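Pyridoxamine 5-phosphate-dependent dehydrase (Escherichia coli, PDB 3B8X) removes the C3'-hydroxyl of GDP-4-keto-6-deoxy-D-mannose by a coupled transamination and deoxygenation, a pyridoxal phosphate-dependent step in L-colitose biosynthesis for the O-antigen. Local coordinates at residues C213-G218 with N250-E255; S49-M54 with E206-L211; A61-I66 with L97-L102. The protein carries 1 engineered substitution. All coordinates share one frame; numbering follows the deposited sequence.

Contact 1. Residues C213-G218 with N250-E255; sequences CIRAHG and NVRPLE. With G4M ([(2R,3S,4R,5R)-5-(2-amino-6-oxo-1,6-dihydro-9H-purin-9-yl)-3,4-dihydroxytetrahydrofuran-2-yl]methyl (2R,3S,4S,5S,6R)-3,4-dihydroxy-5-[({3-hydroxy-2-methyl-5-[(phosphonooxy)methyl]pyridin-4-yl}methyl)amino]-6-methyltetrahydro-2H-pyran-2-yl dihydrogen diphosphate), chain G.
Backbone hydrogen bonding joins the two segments at a single point: Val251 N donates to Arg215 O at 3.0 Å, with an N-H...O angle of 165° and the donor in the carbonyl plane. The same oxygen also receives a CA-H...O contact from Asn250 CA at 3.5 Å, and Ala216 and Asn250 form an isolated beta bridge. A second nearly straight bond, 171° at the hydrogen, runs within 250-255 from Arg252 N to Asn250 OD1 over 3.1 Å. It closes an Asx turn and fixes the amide rotation, so that ND2 faces the ligand.

That orientation serves the active site of this DegT/DnrJ/EryC1 family enzyme, where the bound cofactor-sugar adduct presents its 5'-phosphate: Asn250 ND2 donates to G4M OP1 at 2.9 Å. The Asn250 side chain has CG anti to the backbone N and lies alongside His217, pointing the same way. His217 and Asn250 both belong to the ligand pocket, which is shared between chains, since Ser59 and Ser185 of the second subunit also bind G4M.

Asn250 CB makes an off-centre CH-pi contact with the His217 ring, 4.2 Å from CB to the ring centroid. The imidazole meets the Arg252 guanidinium almost perpendicularly, at 87°, with His217 NE2 over one guanidinium face near its rim. Arg252 NE is in a salt bridge with Glu196 of the second subunit, which also accepts from Asn250 ND2.

Aliphatic packing completes the interface. Ala216 CB rests on Arg252 CG at 3.9 Å, while the Arg215 chain passes Val251 and Pro253 on its way to a salt bridge between Arg215 NH1 and Glu40.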
loop_
_atom_site.group_PDB
_atom_site.type_symbol
_atom_site.label_atom_id
_atom_site.label_comp_id
_atom_site.label_asym_id
_atom_site.label_seq_id
_atom_site.Cartn_x
_atom_site.Cartn_y
_atom_site.Cartn_z
ATOM N N CYS B 213 -7.104 1.112 12.465
ATOM C CA CYS B 213 -7.662 -0.183 12.075
ATOM C C CYS B 213 -7.411 -0.535 10.603
ATOM O O CYS B 213 -6.976 -1.636 10.277
ATOM C CB CYS B 213 -9.175 -0.139 12.334
ATOM S SG CYS B 213 -10.122 -1.616 11.811
ATOM N N ILE B 214 -7.716 0.407 9.701
ATOM C CA ILE B 214 -7.572 0.128 8.281
ATOM C C ILE B 214 -6.140 0.130 7.743
ATOM O O ILE B 214 -5.881 -0.359 6.615
ATOM C CB ILE B 214 -8.527 0.934 7.442
ATOM C CG1 ILE B 214 -8.245 2.435 7.631
ATOM C CG2 ILE B 214 -9.946 0.497 7.715
ATOM C CD1 ILE B 214 -9.046 3.283 6.622
ATOM N N ARG B 215 -5.222 0.704 8.536
ATOM C CA ARG B 215 -3.811 0.717 8.126
ATOM C C ARG B 215 -3.308 -0.698 8.200
ATOM O O ARG B 215 -2.343 -1.048 7.543
ATOM C CB ARG B 215 -2.893 1.426 9.141
ATOM C CG ARG B 215 -1.416 1.287 8.774
ATOM C CD ARG B 215 -0.595 2.211 9.665
ATOM N NE ARG B 215 -0.802 1.935 11.100
ATOM C CZ ARG B 215 -0.239 2.623 12.093
ATOM N NH1 ARG B 215 0.515 3.693 11.835
ATOM N NH2 ARG B 215 -0.468 2.266 13.357
ATOM N N ALA B 216 -3.911 -1.501 9.076
ATOM C CA ALA B 216 -3.344 -2.826 9.269
ATOM C C ALA B 216 -4.360 -3.945 9.341
ATOM O O ALA B 216 -4.796 -4.316 10.425
ATOM C CB ALA B 216 -2.481 -2.853 10.539
ATOM N N HIS B 217 -4.697 -4.481 8.181
ATOM C CA HIS B 217 -5.581 -5.628 8.075
ATOM C C HIS B 217 -7.015 -5.492 8.517
ATOM O O HIS B 217 -7.760 -6.469 8.409
ATOM C CB HIS B 217 -4.960 -6.831 8.803
ATOM C CG HIS B 217 -3.541 -7.095 8.422
ATOM N ND1 HIS B 217 -3.202 -7.634 7.195
ATOM C CD2 HIS B 217 -2.376 -6.935 9.107
ATOM C CE1 HIS B 217 -1.892 -7.805 7.149
ATOM N NE2 HIS B 217 -1.364 -7.382 8.289
ATOM N N GLY B 218 -7.409 -4.330 9.020
ATOM C CA GLY B 218 -8.771 -4.134 9.481
ATOM C C GLY B 218 -9.004 -4.837 10.811
ATOM O O GLY B 218 -10.121 -5.107 11.202
ATOM N N ASN B 250 -3.104 -3.476 4.242
ATOM C CA ASN B 250 -1.894 -3.511 5.044
ATOM C C ASN B 250 -1.035 -2.450 4.333
ATOM O O ASN B 250 -0.499 -2.705 3.236
ATOM C CB ASN B 250 -1.144 -4.830 4.998
ATOM C CG ASN B 250 0.283 -4.702 5.548
ATOM O OD1 ASN B 250 0.718 -3.598 5.891
ATOM N ND2 ASN B 250 1.028 -5.828 5.615
ATOM N N VAL B 251 -0.970 -1.245 4.901
ATOM C CA VAL B 251 -0.107 -0.164 4.400
ATOM C C VAL B 251 0.782 0.358 5.535
ATOM O O VAL B 251 1.031 1.544 5.687
ATOM C CB VAL B 251 -0.882 0.985 3.740
ATOM C CG1 VAL B 251 -1.615 0.416 2.496
ATOM C CG2 VAL B 251 -1.864 1.572 4.746
ATOM N N ARG B 252 1.219 -0.562 6.374
ATOM C CA ARG B 252 2.064 -0.194 7.473
ATOM C C ARG B 252 3.427 0.278 6.937
ATOM O O ARG B 252 3.863 -0.181 5.878
ATOM C CB ARG B 252 2.275 -1.441 8.350
ATOM C CG ARG B 252 1.060 -1.911 9.113
ATOM C CD ARG B 252 1.480 -3.048 10.013
ATOM N NE ARG B 252 2.003 -4.226 9.323
ATOM C CZ ARG B 252 1.831 -5.473 9.755
ATOM N NH1 ARG B 252 1.166 -5.697 10.887
ATOM N NH2 ARG B 252 2.330 -6.497 9.063
ATOM N N PRO B 253 4.086 1.206 7.640
ATOM C CA PRO B 253 5.412 1.637 7.215
ATOM C C PRO B 253 6.353 0.695 7.939
ATOM O O PRO B 253 5.942 -0.012 8.857
ATOM C CB PRO B 253 5.585 3.033 7.879
ATOM C CG PRO B 253 4.589 3.066 9.049
ATOM C CD PRO B 253 3.618 1.914 8.855
ATOM N N LEU B 254 7.641 0.776 7.617
ATOM C CA LEU B 254 8.640 -0.065 8.286
ATOM C C LEU B 254 9.141 0.615 9.551
ATOM O O LEU B 254 9.150 1.844 9.633
ATOM C CB LEU B 254 9.813 -0.319 7.356
ATOM C CG LEU B 254 9.418 -1.242 6.194
ATOM C CD1 LEU B 254 10.571 -1.403 5.247
ATOM C CD2 LEU B 254 8.928 -2.563 6.725
ATOM N N GLU B 255 9.617 -0.166 10.522
ATOM C CA GLU B 255 10.164 0.460 11.725
ATOM C C GLU B 255 11.355 1.411 11.419
ATOM O O GLU B 255 11.581 2.437 12.080
ATOM C CB GLU B 255 10.564 -0.623 12.715
ATOM C CG GLU B 255 10.952 -0.037 14.001
ATOM C CD GLU B 255 9.796 0.355 14.924
ATOM O OE1 GLU B 255 8.712 0.857 14.507
ATOM O OE2 GLU B 255 10.005 0.206 16.139
HETATM O OP3 G4M G . 0.820 -9.997 6.093
HETATM P PL G4M G . 0.895 -9.673 4.526
HETATM O OP1 G4M G . 0.252 -8.275 4.196
HETATM O OP2 G4M G . 2.393 -9.741 3.953
HETATM O OP4 G4M G . 0.154 -10.823 3.683
HETATM C C5B G4M G . -1.248 -10.772 3.860
HETATM C C5L G4M G . -1.844 -12.175 3.716
HETATM C C6L G4M G . -2.655 -12.485 2.631
HETATM N N1L G4M G . -3.222 -13.691 2.467
HETATM C C2L G4M G . -3.134 -14.620 3.399
HETATM C C2A G4M G . -3.896 -15.921 3.170
HETATM C C3L G4M G . -2.348 -14.393 4.552
HETATM O O3L G4M G . -2.259 -15.331 5.527
HETATM C C4L G4M G . -1.685 -13.145 4.714
HETATM C C4A G4M G . -0.952 -12.857 5.874
HETATM N N4A G4M G . -0.836 -13.781 6.821
HETATM C C4G G4M G . 0.006 -13.584 7.903
HETATM C C5G G4M G . -0.605 -14.130 9.197
HETATM C C6G G4M G . -0.979 -15.597 8.986
HETATM O O5G G4M G . 0.394 -14.055 10.214
HETATM C C3G G4M G . 0.390 -12.108 8.089
HETATM O O3G G4M G . 1.790 -11.955 7.796
HETATM C C2G G4M G . 0.061 -11.657 9.535
HETATM O O2G G4M G . 0.593 -10.339 9.786
HETATM C C1G G4M G . 0.562 -12.675 10.599
HETATM O O1G G4M G . -0.142 -12.478 11.838
HETATM P P2 G4M G . 1.035 -12.590 12.907
HETATM O O3P G4M G . 1.845 -13.977 12.772
HETATM O O4P G4M G . 0.335 -12.567 14.347
HETATM O OPP G4M G . 2.036 -11.342 12.666
HETATM P P G4M G . 2.708 -10.905 14.076
HETATM O O1P G4M G . 1.871 -11.347 15.382
HETATM O O2P G4M G . 2.779 -9.296 14.058
HETATM O "O5'" G4M G . 4.243 -11.446 14.172
HETATM C "C5'" G4M G . 4.289 -12.863 14.329
HETATM C "C4'" G4M G . 5.326 -13.238 15.397
HETATM O "O4'" G4M G . 6.671 -12.837 15.002
HETATM C "C3'" G4M G . 5.016 -12.507 16.739
HETATM O "O3'" G4M G . 5.340 -13.322 17.868
HETATM C "C2'" G4M G . 5.902 -11.244 16.657
HETATM O "O2'" G4M G . 6.364 -10.859 17.961
HETATM C "C1'" G4M G . 7.100 -11.739 15.834
HETATM N N9 G4M G . 7.644 -10.651 15.024
HETATM C C8 G4M G . 6.986 -9.978 14.035
HETATM N N7 G4M G . 7.802 -9.083 13.537
HETATM C C4 G4M G . 8.899 -10.158 15.142
HETATM C C5 G4M G . 9.006 -9.152 14.179
HETATM C C6 G4M G . 10.242 -8.474 14.063
HETATM O O6 G4M G . 10.416 -7.612 13.227
HETATM N N3 G4M G . 9.930 -10.448 15.923
HETATM C C2 G4M G . 11.066 -9.804 15.811
HETATM N N1 G4M G . 11.245 -8.824 14.888
HETATM N N2 G4M G . 12.110 -10.141 16.630
#

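Contact 2. Residues S49-M54 with E206-L211; sequences SKYAVM and EIYHIL
Edge strand 51-55 of the large mixed sheet packs here against helix 205-214, an alpha-on-beta layer of the aminotransferase fold. The segment axes run nearly parallel, 16° between directions, and approach to 9.0 Å. At the strand's start a classic beta bulge sets two residues, Lys50 and Tyr51, against the single residue Thr202.

Two tyrosines carry the contact. Tyr208, with CG anti to its backbone N (chi1 178°), extends from the helix to meet Tyr51, whose CG lies anti to its own carbonyl carbon. Their long directions cross at about a right angle, yet the ring planes are only 17° apart and the centroids 4.2 Å apart, which defines an offset stack. The closest approach, Tyr51 CD2 to Tyr208 CD2, is tight at 3.2 Å. Each ring also receives the other's CB over its face, Tyr208 CB standing 4.0 Å from the Tyr51 centroid. Lys50 CB lies over the rim of the opposite face of the Tyr51 ring.

Farther along, Val53 CG2 fills the angle between the two helix side chains: it reaches the edge of the Tyr208 ring at CE1 and packs on Leu211 CB, 3.7 Å from that atom.

One water at the edge of the Tyr208 ring, in its plane, accepts from Tyr208 OH at 2.6 Å and donates to Ala52 O at 3.1 Å. No direct hydrogen bond crosses between strand and helix, so cohesion rests on aromatic and aliphatic surface; the stack holds the Tyr208 ring, while the bridging water orients its O-H and satisfies both the hydroxyl and the Ala52 carbonyl.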
loop_
_atom_site.group_PDB
_atom_site.type_symbol
_atom_site.label_atom_id
_atom_site.label_comp_id
_atom_site.label_asym_id
_atom_site.label_seq_id
_atom_site.Cartn_x
_atom_site.Cartn_y
_atom_site.Cartn_z
ATOM N N SER B 49 -1.316 18.821 15.247
ATOM C CA SER B 49 -2.563 18.037 15.137
ATOM C C SER B 49 -2.701 17.171 16.403
ATOM O O SER B 49 -1.722 16.901 17.096
ATOM C CB SER B 49 -2.556 17.148 13.883
ATOM O OG SER B 49 -1.418 16.313 13.929
ATOM N N LYS B 50 -3.893 16.698 16.729
ATOM C CA LYS B 50 -3.921 15.871 17.923
ATOM C C LYS B 50 -3.311 14.531 17.611
ATOM O O LYS B 50 -2.696 13.911 18.471
ATOM C CB LYS B 50 -5.330 15.634 18.456
ATOM C CG LYS B 50 -6.173 16.908 18.524
ATOM C CD LYS B 50 -7.628 16.631 18.894
ATOM C CE LYS B 50 -7.926 17.000 20.345
ATOM N NZ LYS B 50 -7.956 15.805 21.255
ATOM N N TYR B 51 -3.513 14.059 16.386
ATOM C CA TYR B 51 -3.060 12.729 16.065
ATOM C C TYR B 51 -2.298 12.658 14.776
ATOM O O TYR B 51 -2.519 13.457 13.870
ATOM C CB TYR B 51 -4.289 11.863 15.855
ATOM C CG TYR B 51 -5.226 11.867 17.001
ATOM C CD1 TYR B 51 -6.430 12.543 16.929
ATOM C CD2 TYR B 51 -4.936 11.130 18.139
ATOM C CE1 TYR B 51 -7.301 12.531 17.993
ATOM C CE2 TYR B 51 -5.816 11.076 19.183
ATOM C CZ TYR B 51 -6.989 11.786 19.100
ATOM O OH TYR B 51 -7.855 11.731 20.151
ATOM N N ALA B 52 -1.504 11.602 14.660
ATOM C CA ALA B 52 -0.755 11.319 13.439
ATOM C C ALA B 52 -0.706 9.798 13.231
ATOM O O ALA B 52 -0.564 9.039 14.210
ATOM C CB ALA B 52 0.663 11.886 13.538
ATOM N N VAL B 53 -0.909 9.361 11.985
ATOM C CA VAL B 53 -0.839 7.931 11.632
ATOM C C VAL B 53 0.104 7.790 10.457
ATOM O O VAL B 53 -0.240 8.200 9.364
ATOM C CB VAL B 53 -2.152 7.276 11.200
ATOM C CG1 VAL B 53 -1.884 5.818 10.850
ATOM C CG2 VAL B 53 -3.240 7.324 12.304
ATOM N N MET B 54 1.258 7.171 10.681
ATOM C CA MET B 54 2.242 6.930 9.623
ATOM C C MET B 54 1.897 5.723 8.761
ATOM O O MET B 54 1.450 4.710 9.275
ATOM C CB MET B 54 3.596 6.653 10.209
ATOM C CG MET B 54 4.717 6.688 9.125
ATOM S SD MET B 54 6.315 6.202 9.854
ATOM C CE MET B 54 7.534 6.717 8.620
ATOM N N GLU B 206 -12.231 9.574 16.357
ATOM C CA GLU B 206 -12.875 8.455 15.621
ATOM C C GLU B 206 -12.120 8.128 14.333
ATOM O O GLU B 206 -11.851 6.956 14.018
ATOM C CB GLU B 206 -14.349 8.684 15.253
ATOM C CG GLU B 206 -15.014 7.407 14.669
ATOM C CD GLU B 206 -16.394 7.665 14.070
ATOM O OE1 GLU B 206 -16.689 8.854 13.858
ATOM O OE2 GLU B 206 -17.141 6.705 13.745
ATOM N N ILE B 207 -11.817 9.184 13.586
ATOM C CA ILE B 207 -11.053 9.046 12.360
ATOM C C ILE B 207 -9.704 8.400 12.687
ATOM O O ILE B 207 -9.263 7.504 11.979
ATOM C CB ILE B 207 -10.836 10.411 11.718
ATOM C CG1 ILE B 207 -12.163 10.943 11.192
ATOM C CG2 ILE B 207 -9.899 10.304 10.551
ATOM C CD1 ILE B 207 -12.625 10.306 9.904
ATOM N N TYR B 208 -9.030 8.902 13.719
ATOM C CA TYR B 208 -7.758 8.361 14.219
ATOM C C TYR B 208 -7.866 6.848 14.448
ATOM O O TYR B 208 -7.122 6.042 13.906
ATOM C CB TYR B 208 -7.456 9.012 15.563
ATOM C CG TYR B 208 -6.185 8.498 16.185
ATOM C CD1 TYR B 208 -5.042 8.321 15.404
ATOM C CD2 TYR B 208 -6.101 8.179 17.539
ATOM C CE1 TYR B 208 -3.838 7.846 15.929
ATOM C CE2 TYR B 208 -4.895 7.669 18.079
ATOM C CZ TYR B 208 -3.768 7.539 17.278
ATOM O OH TYR B 208 -2.566 7.100 17.782
ATOM N N HIS B 209 -8.843 6.427 15.230
ATOM C CA HIS B 209 -9.017 5.001 15.427
ATOM C C HIS B 209 -9.348 4.272 14.124
ATOM O O HIS B 209 -8.822 3.183 13.882
ATOM C CB HIS B 209 -10.078 4.760 16.526
ATOM C CG HIS B 209 -9.602 5.183 17.883
ATOM N ND1 HIS B 209 -10.421 5.236 18.997
ATOM C CD2 HIS B 209 -8.377 5.590 18.292
ATOM C CE1 HIS B 209 -9.707 5.637 20.036
ATOM N NE2 HIS B 209 -8.468 5.869 19.633
ATOM N N ILE B 210 -10.174 4.869 13.261
ATOM C CA ILE B 210 -10.515 4.185 12.011
ATOM C C ILE B 210 -9.240 4.000 11.212
ATOM O O ILE B 210 -9.016 2.967 10.578
ATOM C CB ILE B 210 -11.505 4.982 11.141
ATOM C CG1 ILE B 210 -12.942 4.909 11.711
ATOM C CG2 ILE B 210 -11.523 4.405 9.753
ATOM C CD1 ILE B 210 -13.932 6.048 11.244
ATOM N N LEU B 211 -8.395 5.000 11.264
ATOM C CA LEU B 211 -7.137 4.937 10.517
ATOM C C LEU B 211 -6.266 3.802 11.053
ATOM O O LEU B 211 -5.701 3.017 10.284
ATOM C CB LEU B 211 -6.369 6.272 10.561
ATOM C CG LEU B 211 -7.107 7.367 9.762
ATOM C CD1 LEU B 211 -6.624 8.776 10.097
ATOM C CD2 LEU B 211 -6.988 7.141 8.223
HETATM O O HOH W 1 -0.236 7.321 16.714
#

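Contact 3. Residues A61-I66 with L97-L102; sequences ANLLMI and LQQYGL
Helix 58-68 meets the C-terminal end of helix 91-99 where a Schellman motif terminates the latter: Leu102 N bonds to Leu97 O and Gly101 N to Gln98 O, with Gly101 at positive phi (58°) as the C' residue. The turn brings Leu97, Tyr100 and Leu102 around Ile66.

Ile66 marks the dense part. Its CB is directed toward the partner segment, and its two branches divide the work. CD1 packs on Leu97 CD2 at 3.7 Å, the two side chains crossing at about a right angle. CG2, anti to the backbone N, lies 3.9 Å from Tyr100 CB and 4.0 Å from Leu102 CD1; the Ile66 and Tyr100 side chains run antiparallel alongside one another. Leu97 and Leu102 continue this apolar layer onto Ile83 of strand 82-86.

Between these two segments the packing is thinner around Leu63, where Gln99 and Tyr100 are only partly buried; Tyr249 of the second subunit also covers Leu63. With CG anti to the backbone N (chi1 -180°), Leu63 sends a single methyl, CD1, across. No hydrogen bond links the two segments. The polar tips look elsewhere: Gln99 NE2 bonds to Gly248 O of the second subunit, and Tyr100 OH to Tyr249 OH of the same chain. Leu63 CD1 meets the Tyr100 ring at its edge, in plane, 4.0 Å from CE1, and on its other contact sits 3.6 Å from Gln99 OE1.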
loop_
_atom_site.group_PDB
_atom_site.type_symbol
_atom_site.label_atom_id
_atom_site.label_comp_id
_atom_site.label_asym_id
_atom_site.label_seq_id
_atom_site.Cartn_x
_atom_site.Cartn_y
_atom_site.Cartn_z
ATOM N N ALA B 61 -1.408 7.271 2.157
ATOM C CA ALA B 61 -2.045 8.131 3.177
ATOM C C ALA B 61 -3.361 8.743 2.618
ATOM O O ALA B 61 -4.433 8.759 3.264
ATOM C CB ALA B 61 -1.037 9.245 3.638
ATOM N N ASN B 62 -3.316 9.140 1.357
ATOM C CA ASN B 62 -4.505 9.646 0.705
ATOM C C ASN B 62 -5.529 8.521 0.592
ATOM O O ASN B 62 -6.731 8.772 0.721
ATOM C CB ASN B 62 -4.162 10.103 -0.720
ATOM C CG ASN B 62 -3.585 11.482 -0.789
ATOM O OD1 ASN B 62 -3.597 12.223 0.186
ATOM N ND2 ASN B 62 -3.079 11.855 -1.973
ATOM N N LEU B 63 -5.071 7.288 0.322
ATOM C CA LEU B 63 -6.025 6.197 0.189
ATOM C C LEU B 63 -6.825 6.034 1.486
ATOM O O LEU B 63 -8.062 5.984 1.478
ATOM C CB LEU B 63 -5.345 4.890 -0.214
ATOM C CG LEU B 63 -6.202 3.639 -0.409
ATOM C CD1 LEU B 63 -7.068 3.664 -1.628
ATOM C CD2 LEU B 63 -5.227 2.487 -0.470
ATOM N N LEU B 64 -6.104 5.989 2.597
ATOM C CA LEU B 64 -6.760 5.880 3.915
ATOM C C LEU B 64 -7.598 7.093 4.263
ATOM O O LEU B 64 -8.594 6.946 4.987
ATOM C CB LEU B 64 -5.746 5.596 5.035
ATOM C CG LEU B 64 -4.988 4.241 5.023
ATOM C CD1 LEU B 64 -4.493 3.739 6.370
ATOM C CD2 LEU B 64 -5.755 3.139 4.355
ATOM N N MET B 65 -7.153 8.286 3.858
ATOM C CA MET B 65 -7.917 9.505 4.166
ATOM C C MET B 65 -9.326 9.373 3.610
ATOM O O MET B 65 -10.309 9.580 4.326
ATOM C CB MET B 65 -7.225 10.756 3.634
ATOM C CG MET B 65 -8.026 11.949 3.895
ATOM S SD MET B 65 -7.091 13.448 3.490
ATOM C CE MET B 65 -6.778 13.328 1.700
ATOM N N ILE B 66 -9.433 9.009 2.332
ATOM C CA ILE B 66 -10.753 8.813 1.685
ATOM C C ILE B 66 -11.538 7.628 2.271
ATOM O O ILE B 66 -12.728 7.685 2.563
ATOM C CB ILE B 66 -10.572 8.596 0.144
ATOM C CG1 ILE B 66 -9.846 9.795 -0.441
ATOM C CG2 ILE B 66 -11.908 8.380 -0.538
ATOM C CD1 ILE B 66 -10.510 11.127 -0.053
ATOM N N LEU B 97 -10.319 8.499 -5.124
ATOM C CA LEU B 97 -11.648 9.074 -5.263
ATOM C C LEU B 97 -12.442 8.133 -6.105
ATOM O O LEU B 97 -13.560 7.754 -5.774
ATOM C CB LEU B 97 -11.565 10.474 -5.882
ATOM C CG LEU B 97 -10.687 11.523 -5.183
ATOM C CD1 LEU B 97 -10.894 12.868 -5.861
ATOM C CD2 LEU B 97 -11.025 11.639 -3.674
ATOM N N GLN B 98 -11.826 7.683 -7.185
ATOM C CA GLN B 98 -12.516 6.765 -8.089
ATOM C C GLN B 98 -12.613 5.410 -7.438
ATOM O O GLN B 98 -13.522 4.660 -7.732
ATOM C CB GLN B 98 -11.663 6.565 -9.331
ATOM C CG GLN B 98 -12.254 5.617 -10.384
ATOM C CD GLN B 98 -11.849 4.154 -10.192
ATOM O OE1 GLN B 98 -10.898 3.822 -9.481
ATOM N NE2 GLN B 98 -12.644 3.259 -10.779
ATOM N N GLN B 99 -11.618 5.068 -6.631
ATOM C CA GLN B 99 -11.577 3.785 -5.962
ATOM C C GLN B 99 -12.689 3.649 -4.948
ATOM O O GLN B 99 -13.137 2.550 -4.689
ATOM C CB GLN B 99 -10.195 3.519 -5.401
ATOM C CG GLN B 99 -9.228 3.299 -6.594
ATOM C CD GLN B 99 -7.743 3.552 -6.263
ATOM O OE1 GLN B 99 -7.412 4.101 -5.207
ATOM N NE2 GLN B 99 -6.844 3.058 -7.134
ATOM N N TYR B 100 -13.185 4.768 -4.433
ATOM C CA TYR B 100 -14.313 4.743 -3.499
ATOM C C TYR B 100 -15.627 5.172 -4.117
ATOM O O TYR B 100 -16.578 5.465 -3.405
ATOM C CB TYR B 100 -14.014 5.496 -2.215
ATOM C CG TYR B 100 -13.119 4.626 -1.355
ATOM C CD1 TYR B 100 -11.765 4.447 -1.679
ATOM C CD2 TYR B 100 -13.663 3.864 -0.317
ATOM C CE1 TYR B 100 -10.969 3.554 -0.961
ATOM C CE2 TYR B 100 -12.892 2.956 0.363
ATOM C CZ TYR B 100 -11.558 2.798 0.040
ATOM O OH TYR B 100 -10.816 1.952 0.829
ATOM N N GLY B 101 -15.642 5.182 -5.450
ATOM C CA GLY B 101 -16.827 5.517 -6.246
ATOM C C GLY B 101 -17.442 6.893 -6.011
ATOM O O GLY B 101 -18.655 7.048 -6.074
ATOM N N LEU B 102 -16.614 7.900 -5.777
ATOM C CA LEU B 102 -17.126 9.244 -5.583
ATOM C C LEU B 102 -17.349 9.998 -6.912
ATOM O O LEU B 102 -16.801 9.645 -7.956
ATOM C CB LEU B 102 -16.214 10.036 -4.656
ATOM C CG LEU B 102 -16.093 9.498 -3.233
ATOM C CD1 LEU B 102 -14.836 10.202 -2.600
ATOM C CD2 LEU B 102 -17.353 9.837 -2.470
#

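In the fold
Contacts 1 and 2 share helix 205-214 and have centres about 13 Å apart; the centre of contact 3 lies about 16 Å from each. Strand 51-55 leads directly into helix 58-68, so contact 3 falls within the span between the two segments of contact 2, and contact 1 follows both along the chain. Physical links support this continuity: Arg215 NH1 probably hydrogen-bonds to Met54 O, while Leu64 packs on Ile214, Arg215 and Val251 and approaches Leu211. Contacts 1 and 3 also touch the second subunit, whereas contact 2 does not. Packing at the sheet edge is thus continuous with the dimer interface and the phosphate-binding part of the pocket.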